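Local coordinates for protein ribosomal RNA small subunit methyltransferase E (Legionella pneumophila, PDB 5O96) that probably methylates the N3 position of uridine 1498 in 16S rRNA of the assembled 30S ribosomal subunit, with S-adenosylmethionine as methyl donor, at residues Glu74-Ser79 against Arg147-Glu152; His84-Ile89 against Ala193-Pro198; Leu170-His175 against Arg183-Gln188. All coordinates share one frame; numbering follows the deposited sequence.

Contact 1. Residues Glu74-Ser79 against Arg147-Glu152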
loop_
_atom_site.group_PDB
_atom_site.type_symbol
_atom_site.label_atom_id
_atom_site.label_comp_id
_atom_site.label_asym_id
_atom_site.label_seq_id
_atom_site.Cartn_x
_atom_site.Cartn_y
_atom_site.Cartn_z
ATOM N N GLU A 74 -2.479 12.906 -27.044
ATOM C CA GLU A 74 -2.808 13.564 -25.784
ATOM C C GLU A 74 -3.545 12.571 -24.892
ATOM O O GLU A 74 -4.670 12.160 -25.195
ATOM C CB GLU A 74 -3.648 14.811 -26.041
ATOM C CG GLU A 74 -3.484 15.864 -24.979
ATOM C CD GLU A 74 -4.011 17.201 -25.419
ATOM O OE1 GLU A 74 -4.827 17.792 -24.677
ATOM O OE2 GLU A 74 -3.609 17.653 -26.513
ATOM N N VAL A 75 -2.911 12.188 -23.790
ATOM C CA VAL A 75 -3.389 11.130 -22.908
ATOM C C VAL A 75 -3.230 11.648 -21.485
ATOM O O VAL A 75 -2.102 11.878 -21.027
ATOM C CB VAL A 75 -2.607 9.818 -23.109
ATOM C CG1 VAL A 75 -2.991 8.771 -22.068
ATOM C CG2 VAL A 75 -2.786 9.280 -24.530
ATOM N N ASN A 76 -4.345 11.850 -20.789
ATOM C CA ASN A 76 -4.326 12.365 -19.425
ATOM C C ASN A 76 -4.872 11.312 -18.480
ATOM O O ASN A 76 -6.013 10.871 -18.643
ATOM C CB ASN A 76 -5.160 13.636 -19.276
ATOM C CG ASN A 76 -5.240 14.081 -17.835
ATOM O OD1 ASN A 76 -4.448 14.903 -17.411
ATOM N ND2 ASN A 76 -6.170 13.513 -17.067
ATOM N N ARG A 77 -4.085 10.948 -17.473
ATOM C CA ARG A 77 -4.521 9.984 -16.472
ATOM C C ARG A 77 -4.571 10.595 -15.076
ATOM O O ARG A 77 -4.457 9.886 -14.077
ATOM C CB ARG A 77 -3.627 8.745 -16.505
ATOM C CG ARG A 77 -3.758 7.961 -17.788
ATOM C CD ARG A 77 -3.085 6.598 -17.716
ATOM N NE ARG A 77 -3.348 5.825 -18.918
ATOM C CZ ARG A 77 -2.585 5.830 -20.007
ATOM N NH1 ARG A 77 -1.480 6.562 -20.040
ATOM N NH2 ARG A 77 -2.926 5.092 -21.071
ATOM N N GLU A 78 -4.760 11.906 -14.997
ATOM C CA GLU A 78 -4.859 12.588 -13.720
ATOM C C GLU A 78 -6.235 12.390 -13.103
ATOM O O GLU A 78 -7.234 12.253 -13.807
ATOM C CB GLU A 78 -4.571 14.079 -13.897
ATOM C CG GLU A 78 -3.182 14.312 -14.405
ATOM C CD GLU A 78 -2.158 13.595 -13.529
ATOM O OE1 GLU A 78 -2.102 13.904 -12.323
ATOM O OE2 GLU A 78 -1.428 12.717 -14.035
ATOM N N SER A 79 -6.280 12.335 -11.757
ATOM C CA SER A 79 -7.597 12.329 -11.136
ATOM C C SER A 79 -8.184 13.735 -11.126
ATOM O O SER A 79 -7.471 14.704 -10.867
ATOM C CB SER A 79 -7.533 11.829 -9.706
ATOM O OG SER A 79 -8.799 11.996 -9.070
ATOM N N ARG A 147 0.835 7.878 -15.598
ATOM C CA ARG A 147 0.601 9.317 -15.493
ATOM C C ARG A 147 1.576 10.071 -16.377
ATOM O O ARG A 147 2.778 9.789 -16.382
ATOM C CB ARG A 147 0.736 9.807 -14.057
ATOM C CG ARG A 147 -0.308 9.288 -13.117
ATOM C CD ARG A 147 -0.040 9.745 -11.709
ATOM N NE ARG A 147 -0.050 11.218 -11.575
ATOM C CZ ARG A 147 0.009 11.867 -10.414
ATOM N NH1 ARG A 147 0.045 11.191 -9.277
ATOM N NH2 ARG A 147 -0.003 13.189 -10.382
ATOM N N ASN A 148 1.060 11.039 -17.127
ATOM C CA ASN A 148 1.890 11.768 -18.070
ATOM C C ASN A 148 2.167 13.183 -17.585
ATOM O O ASN A 148 2.579 14.049 -18.365
ATOM C CB ASN A 148 1.241 11.752 -19.449
ATOM C CG ASN A 148 1.115 10.342 -20.006
ATOM O OD1 ASN A 148 2.019 9.517 -19.862
ATOM N ND2 ASN A 148 -0.011 10.061 -20.633
ATOM N N GLN A 149 1.970 13.405 -16.292
ATOM C CA GLN A 149 2.221 14.644 -15.579
ATOM C C GLN A 149 2.844 14.259 -14.244
ATOM O O GLN A 149 2.329 13.363 -13.567
ATOM C CB GLN A 149 0.900 15.391 -15.383
ATOM C CG GLN A 149 0.947 16.684 -14.632
ATOM C CD GLN A 149 -0.452 17.265 -14.473
ATOM O OE1 GLN A 149 -1.330 17.019 -15.299
ATOM N NE2 GLN A 149 -0.667 18.026 -13.405
ATOM N N ILE A 150 3.957 14.885 -13.880
ATOM C CA ILE A 150 4.611 14.576 -12.606
ATOM C C ILE A 150 3.962 15.370 -11.474
ATOM O O ILE A 150 3.723 16.573 -11.631
ATOM C CB ILE A 150 6.118 14.865 -12.661
ATOM C CG1 ILE A 150 6.735 14.213 -13.890
ATOM C CG2 ILE A 150 6.800 14.347 -11.396
ATOM C CD1 ILE A 150 6.335 12.773 -14.043
ATOM N N PRO A 151 3.624 14.743 -10.346
ATOM C CA PRO A 151 3.119 15.512 -9.205
ATOM C C PRO A 151 4.215 16.408 -8.649
ATOM O O PRO A 151 5.407 16.102 -8.737
ATOM C CB PRO A 151 2.732 14.440 -8.175
ATOM C CG PRO A 151 3.009 13.148 -8.796
ATOM C CD PRO A 151 3.810 13.321 -10.020
ATOM N N GLU A 152 3.798 17.522 -8.065
ATOM C CA GLU A 152 4.741 18.453 -7.468
ATOM C C GLU A 152 5.240 17.902 -6.133
ATOM O O GLU A 152 4.447 17.459 -5.292
ATOM C CB GLU A 152 4.064 19.803 -7.268
ATOM C CG GLU A 152 5.017 20.959 -6.994
ATOM C CD GLU A 152 4.272 22.236 -6.626
ATOM O OE1 GLU A 152 3.038 22.303 -6.858
ATOM O OE2 GLU A 152 4.922 23.157 -6.103
HETATM O O HOH W 1 -1.414 12.048 -16.778
#
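Glu78 OE2 is gripped from two directions: Arg147 NE donates to it at 3.2 Å, and a water lying 2.8 Å away donates a second bond. The arginine bond uses the syn lone pair of OE2 but is bent, with an N-H...O angle of 148° and OE2 tilted out of the guanidinium plane. The other oxygen completes the salt bridge, Glu78 OE1 standing 2.9 Å from Arg147 NH2, so the carboxylate meets the NE and NH2 flank with the two planes turned 46° apart. A bend at chi2 folds the Glu78 carboxylate back toward Arg147. The same water accepts from the backbone N of both Arg77 and Asn148 and so bridges the two segments. Glu78 CG also packs against Gln149 OE1 at 3.4 Å, an oxygen that accepts a hydrogen bond from Asn50 ND2. Farther along, Asn148 ND2 reaches Val75 O at 2.8 Å in a nearly straight bond (173°), lying above the carbonyl plane although the oxygen is in the amide plane; ND2 also bonds Glu52, and OD1 is bonded by Arg8. Arg77 O accepts from Arg223 of the second subunit. The contact thus joins the linker between strand 64-74 of the PUA-side sheet and strand 82-88 of the methyltransferase sheet to the loop between helix 124-145 and strand 152-158.

Contact 2. Residues His84-Ile89 against Ala193-Pro198. With SAM (S-adenosylmethionine), chain I.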
loop_
_atom_site.group_PDB
_atom_site.type_symbol
_atom_site.label_atom_id
_atom_site.label_comp_id
_atom_site.label_asym_id
_atom_site.label_seq_id
_atom_site.Cartn_x
_atom_site.Cartn_y
_atom_site.Cartn_z
ATOM N N HIS A 84 -3.507 17.008 -1.960
ATOM C CA HIS A 84 -2.203 17.468 -1.508
ATOM C C HIS A 84 -1.868 16.663 -0.258
ATOM O O HIS A 84 -2.477 16.871 0.797
ATOM C CB HIS A 84 -2.214 18.972 -1.225
ATOM C CG HIS A 84 -0.878 19.520 -0.838
ATOM N ND1 HIS A 84 -0.685 20.843 -0.493
ATOM C CD2 HIS A 84 0.336 18.925 -0.732
ATOM C CE1 HIS A 84 0.592 21.042 -0.214
ATOM N NE2 HIS A 84 1.232 19.892 -0.347
ATOM N N LEU A 85 -0.966 15.684 -0.401
ATOM C CA LEU A 85 -0.526 14.870 0.726
ATOM C C LEU A 85 0.523 15.623 1.519
ATOM O O LEU A 85 1.535 16.070 0.971
ATOM C CB LEU A 85 0.055 13.537 0.248
ATOM C CG LEU A 85 0.716 12.573 1.257
ATOM C CD1 LEU A 85 -0.253 12.079 2.322
ATOM C CD2 LEU A 85 1.366 11.356 0.537
ATOM N N ALA A 86 0.295 15.760 2.806
ATOM C CA ALA A 86 1.344 16.209 3.706
ATOM C C ALA A 86 1.725 15.004 4.563
ATOM O O ALA A 86 0.962 14.606 5.447
ATOM C CB ALA A 86 0.888 17.400 4.546
ATOM N N GLN A 87 2.892 14.419 4.290
ATOM C CA GLN A 87 3.300 13.149 4.881
ATOM C C GLN A 87 4.417 13.407 5.889
ATOM O O GLN A 87 5.483 13.915 5.525
ATOM C CB GLN A 87 3.756 12.174 3.786
ATOM C CG GLN A 87 4.153 10.758 4.292
ATOM C CD GLN A 87 2.956 9.893 4.639
ATOM O OE1 GLN A 87 1.855 10.163 4.203
ATOM N NE2 GLN A 87 3.165 8.855 5.428
ATOM N N ALA A 88 4.171 13.075 7.153
ATOM C CA ALA A 88 5.242 13.092 8.152
ATOM C C ALA A 88 6.449 12.315 7.662
ATOM O O ALA A 88 6.304 11.211 7.147
ATOM C CB ALA A 88 4.745 12.480 9.454
ATOM N N ILE A 89 7.645 12.883 7.837
ATOM C CA ILE A 89 8.865 12.230 7.348
ATOM C C ILE A 89 9.205 11.009 8.204
ATOM O O ILE A 89 9.331 11.094 9.429
ATOM C CB ILE A 89 10.043 13.204 7.325
ATOM C CG1 ILE A 89 9.664 14.454 6.530
ATOM C CG2 ILE A 89 11.306 12.489 6.810
ATOM C CD1 ILE A 89 10.780 15.397 6.273
ATOM N N ALA A 193 -6.648 18.655 1.219
ATOM C CA ALA A 193 -5.386 18.576 1.934
ATOM C C ALA A 193 -5.486 17.448 2.956
ATOM O O ALA A 193 -6.449 17.393 3.725
ATOM C CB ALA A 193 -5.046 19.902 2.612
ATOM N N LEU A 194 -4.498 16.548 2.955
ATOM C CA LEU A 194 -4.515 15.349 3.788
ATOM C C LEU A 194 -3.223 15.265 4.581
ATOM O O LEU A 194 -2.139 15.119 3.992
ATOM C CB LEU A 194 -4.684 14.092 2.926
ATOM C CG LEU A 194 -4.601 12.729 3.622
ATOM C CD1 LEU A 194 -5.767 12.499 4.574
ATOM C CD2 LEU A 194 -4.543 11.615 2.598
ATOM N N ILE A 195 -3.335 15.333 5.909
ATOM C CA ILE A 195 -2.182 15.191 6.797
ATOM C C ILE A 195 -2.127 13.767 7.357
ATOM O O ILE A 195 -3.121 13.248 7.899
ATOM C CB ILE A 195 -2.220 16.238 7.924
ATOM C CG1 ILE A 195 -2.146 17.652 7.345
ATOM C CG2 ILE A 195 -1.058 16.028 8.902
ATOM C CD1 ILE A 195 -2.312 18.750 8.430
ATOM N N ILE A 196 -0.972 13.115 7.200
ATOM C CA ILE A 196 -0.722 11.805 7.799
ATOM C C ILE A 196 0.542 11.908 8.631
ATOM O O ILE A 196 1.575 12.386 8.150
ATOM C CB ILE A 196 -0.622 10.689 6.746
ATOM C CG1 ILE A 196 -2.029 10.442 6.182
ATOM C CG2 ILE A 196 -0.067 9.391 7.400
ATOM C CD1 ILE A 196 -2.071 10.238 4.765
ATOM N N GLY A 197 0.443 11.497 9.886
ATOM C CA GLY A 197 1.469 11.762 10.852
ATOM C C GLY A 197 2.417 10.608 11.006
ATOM O O GLY A 197 2.290 9.570 10.356
ATOM N N PRO A 198 3.402 10.782 11.863
ATOM C CA PRO A 198 4.479 9.806 11.993
ATOM C C PRO A 198 4.007 8.689 12.910
ATOM O O PRO A 198 2.916 8.766 13.476
ATOM C CB PRO A 198 5.601 10.619 12.637
ATOM C CG PRO A 198 4.836 11.540 13.559
ATOM C CD PRO A 198 3.558 11.901 12.803
HETATM N N SAM I . 1.301 3.140 13.267
HETATM C CA SAM I . 2.146 3.732 12.234
HETATM C C SAM I . 3.580 3.186 12.040
HETATM O O SAM I . 3.949 2.110 12.483
HETATM O OXT SAM I . 4.437 3.798 11.402
HETATM C CB SAM I . 2.224 5.195 12.532
HETATM C CG SAM I . 1.680 6.289 11.647
HETATM S SD SAM I . -0.046 6.457 11.980
HETATM C CE SAM I . -0.768 6.381 10.340
HETATM C "C5'" SAM I . -0.065 8.234 12.308
HETATM C "C4'" SAM I . -1.234 8.532 13.216
HETATM O "O4'" SAM I . -2.400 8.299 12.450
HETATM C "C3'" SAM I . -1.291 7.510 14.344
HETATM O "O3'" SAM I . -0.708 7.935 15.549
HETATM C "C2'" SAM I . -2.760 7.298 14.575
HETATM O "O2'" SAM I . -3.138 8.126 15.644
HETATM C "C1'" SAM I . -3.412 7.781 13.293
HETATM N N9 SAM I . -4.124 6.608 12.769
HETATM C C8 SAM I . -3.613 5.382 12.383
HETATM N N7 SAM I . -4.629 4.583 12.002
HETATM C C5 SAM I . -5.781 5.284 12.147
HETATM C C6 SAM I . -7.088 4.947 11.907
HETATM N N6 SAM I . -7.361 3.733 11.471
HETATM N N1 SAM I . -8.080 5.866 12.173
HETATM C C2 SAM I . -7.770 7.123 12.648
HETATM N N3 SAM I . -6.445 7.464 12.884
HETATM C C4 SAM I . -5.480 6.545 12.638
#
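Two neighbouring parallel strands of the methyltransferase sheet meet here, and the second runs straight into the S-adenosylmethionine site at Gly197. The axes of strands 84-88 and 193-196 lie 4.8 Å apart at 14°, and four backbone bonds join them. Leu194 N donates to His84 O and Ala86 N to Leu194 O (2.8 Å); Ile196 N then donates to Ala86 O, and Ala88 N to Ile196 O. The bonds alternate in direction across the pair, with N-H...O angles of 165° or more, while Leu85 and Gln87 turn their backbone to strand 109-114 on the other side. On the face that carries Leu85, Gln87, Leu194 and Ile196, Leu85 CD1 touches Ile196 CD1 at 3.6 Å. The bend of Gln87 at chi2 (76°) turns its amide alongside Ile196, where OE1 comes 3.6 Å from CB; this buried oxygen has no polar partner in the model, while NE2 makes a weak bond to Thr227 O. On the opposite face Ala86 CB meets Ile195 CG1 at 4.1 Å, and Phe162 of helix 159-165 touches both residues. At the last residue of its strand, Ala88 CB lies against the Pro198 ring, 3.6 Å from CD. Pro198 O approaches the cofactor ribose, 3.2 Å from SAM C5'. Cofactor-binding loops after parallel strands fit the SPOUT fold, whose C-terminal trefoil knot forms the S-adenosylmethionine site.

Contact 3. Residues Leu170-His175 against Arg183-Gln188. With SAM (S-adenosylmethionine), chain I.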
loop_
_atom_site.group_PDB
_atom_site.type_symbol
_atom_site.label_atom_id
_atom_site.label_comp_id
_atom_site.label_asym_id
_atom_site.label_seq_id
_atom_site.Cartn_x
_atom_site.Cartn_y
_atom_site.Cartn_z
ATOM N N LEU A 170 -11.208 20.929 0.966
ATOM C CA LEU A 170 -11.414 19.984 2.050
ATOM C C LEU A 170 -10.080 19.731 2.740
ATOM O O LEU A 170 -9.044 19.598 2.081
ATOM C CB LEU A 170 -12.020 18.680 1.541
ATOM C CG LEU A 170 -12.374 17.614 2.577
ATOM C CD1 LEU A 170 -13.400 18.162 3.538
ATOM C CD2 LEU A 170 -12.887 16.348 1.913
ATOM N N LYS A 171 -10.098 19.678 4.069
ATOM C CA LYS A 171 -8.861 19.563 4.829
ATOM C C LYS A 171 -9.038 18.510 5.903
ATOM O O LYS A 171 -9.839 18.688 6.815
ATOM C CB LYS A 171 -8.461 20.909 5.445
ATOM C CG LYS A 171 -7.932 21.862 4.397
ATOM C CD LYS A 171 -7.472 23.171 4.978
ATOM C CE LYS A 171 -8.618 23.986 5.484
ATOM N NZ LYS A 171 -8.260 25.442 5.557
ATOM N N LEU A 172 -8.270 17.430 5.796
ATOM C CA LEU A 172 -8.440 16.258 6.629
ATOM C C LEU A 172 -7.117 15.874 7.288
ATOM O O LEU A 172 -6.051 15.940 6.667
ATOM C CB LEU A 172 -8.975 15.096 5.786
ATOM C CG LEU A 172 -10.357 15.212 5.149
ATOM C CD1 LEU A 172 -10.614 13.938 4.380
ATOM C CD2 LEU A 172 -11.454 15.427 6.196
ATOM N N ILE A 173 -7.186 15.451 8.542
ATOM C CA ILE A 173 -6.033 14.865 9.214
ATOM C C ILE A 173 -6.406 13.473 9.698
ATOM O O ILE A 173 -7.458 13.283 10.326
ATOM C CB ILE A 173 -5.547 15.737 10.385
ATOM C CG1 ILE A 173 -4.351 15.084 11.086
ATOM C CG2 ILE A 173 -6.728 16.107 11.364
ATOM C CD1 ILE A 173 -3.505 16.088 11.855
ATOM N N LEU A 174 -5.529 12.509 9.443
ATOM C CA LEU A 174 -5.733 11.146 9.928
ATOM C C LEU A 174 -5.397 11.114 11.415
ATOM O O LEU A 174 -4.224 11.208 11.805
ATOM C CB LEU A 174 -4.889 10.147 9.136
ATOM C CG LEU A 174 -5.021 8.711 9.609
ATOM C CD1 LEU A 174 -6.469 8.245 9.542
ATOM C CD2 LEU A 174 -4.147 7.821 8.775
ATOM N N HIS A 175 -6.433 10.989 12.247
ATOM C CA HIS A 175 -6.308 11.047 13.698
ATOM C C HIS A 175 -7.585 10.518 14.345
ATOM O O HIS A 175 -8.692 10.892 13.951
ATOM C CB HIS A 175 -6.022 12.476 14.168
ATOM C CG HIS A 175 -5.792 12.590 15.648
ATOM N ND1 HIS A 175 -4.623 12.174 16.261
ATOM C CD2 HIS A 175 -6.587 13.067 16.636
ATOM C CE1 HIS A 175 -4.711 12.395 17.558
ATOM N NE2 HIS A 175 -5.891 12.934 17.812
ATOM N N ARG A 183 -17.535 8.939 4.755
ATOM C CA ARG A 183 -18.916 9.227 4.394
ATOM C C ARG A 183 -19.426 10.487 5.070
ATOM O O ARG A 183 -20.419 11.057 4.619
ATOM C CB ARG A 183 -19.817 8.036 4.748
ATOM C CG ARG A 183 -19.412 6.704 4.050
ATOM C CD ARG A 183 -20.215 5.521 4.555
ATOM N NE ARG A 183 -19.974 4.322 3.765
ATOM C CZ ARG A 183 -20.629 3.998 2.642
ATOM N NH1 ARG A 183 -21.588 4.782 2.143
ATOM N NH2 ARG A 183 -20.309 2.884 2.008
ATOM N N ASP A 184 -18.772 10.941 6.133
ATOM C CA ASP A 184 -19.209 12.131 6.853
ATOM C C ASP A 184 -18.636 13.427 6.273
ATOM O O ASP A 184 -18.918 14.501 6.800
ATOM C CB ASP A 184 -18.827 12.009 8.336
ATOM C CG ASP A 184 -19.715 11.031 9.101
ATOM O OD1 ASP A 184 -20.936 11.024 8.878
ATOM O OD2 ASP A 184 -19.193 10.264 9.932
ATOM N N TYR A 185 -17.838 13.370 5.212
ATOM C CA TYR A 185 -17.201 14.570 4.694
ATOM C C TYR A 185 -17.563 14.762 3.233
ATOM O O TYR A 185 -17.909 13.802 2.539
ATOM C CB TYR A 185 -15.672 14.509 4.843
ATOM C CG TYR A 185 -15.232 14.526 6.291
ATOM C CD1 TYR A 185 -15.576 15.593 7.119
ATOM C CD2 TYR A 185 -14.480 13.490 6.831
ATOM C CE1 TYR A 185 -15.194 15.625 8.441
ATOM C CE2 TYR A 185 -14.081 13.505 8.183
ATOM C CZ TYR A 185 -14.439 14.584 8.973
ATOM O OH TYR A 185 -14.088 14.643 10.286
ATOM N N PRO A 186 -17.517 15.975 2.737
ATOM C CA PRO A 186 -17.875 16.146 1.329
ATOM C C PRO A 186 -16.653 15.896 0.447
ATOM O O PRO A 186 -15.939 16.807 0.033
ATOM C CB PRO A 186 -18.347 17.596 1.283
ATOM C CG PRO A 186 -17.466 18.297 2.289
ATOM C CD PRO A 186 -17.172 17.261 3.379
ATOM N N VAL A 187 -16.395 14.623 0.143
ATOM C CA VAL A 187 -15.227 14.281 -0.664
ATOM C C VAL A 187 -15.611 14.397 -2.135
ATOM O O VAL A 187 -16.416 13.626 -2.660
ATOM C CB VAL A 187 -14.671 12.891 -0.332
ATOM C CG1 VAL A 187 -13.366 12.626 -1.125
ATOM C CG2 VAL A 187 -14.398 12.779 1.148
ATOM N N GLN A 188 -15.024 15.371 -2.802
ATOM C CA GLN A 188 -15.380 15.732 -4.161
ATOM C C GLN A 188 -14.393 16.801 -4.620
ATOM O O GLN A 188 -13.780 17.467 -3.788
ATOM C CB GLN A 188 -16.829 16.255 -4.242
ATOM C CG GLN A 188 -17.025 17.583 -3.532
ATOM C CD GLN A 188 -18.492 17.972 -3.357
ATOM O OE1 GLN A 188 -19.396 17.343 -3.908
ATOM N NE2 GLN A 188 -18.726 19.028 -2.586
HETATM N N SAM I . 1.301 3.140 13.267
HETATM C CA SAM I . 2.146 3.732 12.234
HETATM C C SAM I . 3.580 3.186 12.040
HETATM O O SAM I . 3.949 2.110 12.483
HETATM O OXT SAM I . 4.437 3.798 11.402
HETATM C CB SAM I . 2.224 5.195 12.532
HETATM C CG SAM I . 1.680 6.289 11.647
HETATM S SD SAM I . -0.046 6.457 11.980
HETATM C CE SAM I . -0.768 6.381 10.340
HETATM C "C5'" SAM I . -0.065 8.234 12.308
HETATM C "C4'" SAM I . -1.234 8.532 13.216
HETATM O "O4'" SAM I . -2.400 8.299 12.450
HETATM C "C3'" SAM I . -1.291 7.510 14.344
HETATM O "O3'" SAM I . -0.708 7.935 15.549
HETATM C "C2'" SAM I . -2.760 7.298 14.575
HETATM O "O2'" SAM I . -3.138 8.126 15.644
HETATM C "C1'" SAM I . -3.412 7.781 13.293
HETATM N N9 SAM I . -4.124 6.608 12.769
HETATM C C8 SAM I . -3.613 5.382 12.383
HETATM N N7 SAM I . -4.629 4.583 12.002
HETATM C C5 SAM I . -5.781 5.284 12.147
HETATM C C6 SAM I . -7.088 4.947 11.907
HETATM N N6 SAM I . -7.361 3.733 11.471
HETATM N N1 SAM I . -8.080 5.866 12.173
HETATM C C2 SAM I . -7.770 7.123 12.648
HETATM N N3 SAM I . -6.445 7.464 12.884
HETATM C C4 SAM I . -5.480 6.545 12.638
#
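Leu170 is the first residue of strand 170-174 to meet the loop 183-188, and its two methyls divide the work. CD1 packs on the Pro186 ring, 3.9 Å from CD, while CD2 lies 3.6 Å from Pro186 O and 4.0 Å from Val187 CG2. With CG anti to the backbone N (chi1 -176°), both methyls are carried out to the loop. Pro186 centres an inverse gamma turn, in which Val187 N makes a weak bond to Tyr185 O; this bend brings proline and valine together around the leucine. Two residues on, Leu172 CD2 sits over one face of the Tyr185 ring, 3.8 Å from its centroid and 16° off the ring normal, as a CH-pi contact. The phenol OH is hydrogen-bonded to Pro217 O, which ties down the far end of that ring. Leu174 turns to the cofactor instead, its CD1 3.4 Å from SAM N3. The loop, part of the connection from strand 170-174 to its parallel neighbour 191-196, packs on the first half of the strand through Leu170 and Leu172, where Leu172 and Val187 also meet Leu238 of helix 227-242, and Leu172 and Tyr185 touch Leu216 of strand 216-218.

How the contacts relate
Contacts 2 and 3 share the parallel sheet and the cofactor, and their centres are 13 Å apart. They join directly through the neighbouring strands 191-196 and 170-174, where Ala193 N lies 2.7 Å from Leu170 O and Ala193 O 2.8 Å from Leu172 N, both probable hydrogen bonds; Ile195 CG2 also packs on Ile173 CD1. Both strands end at the same SAM, contact 2 at its ribose carbon C5' and contact 3 at its adenine. Contact 1 stands apart, its centre 21 Å from that of contact 2 and 24 Å from that of contact 3. Its Arg77 side chain is about 9 Å from a different bound SAM, at the interface where Arg223 of the second subunit bonds Arg77 O.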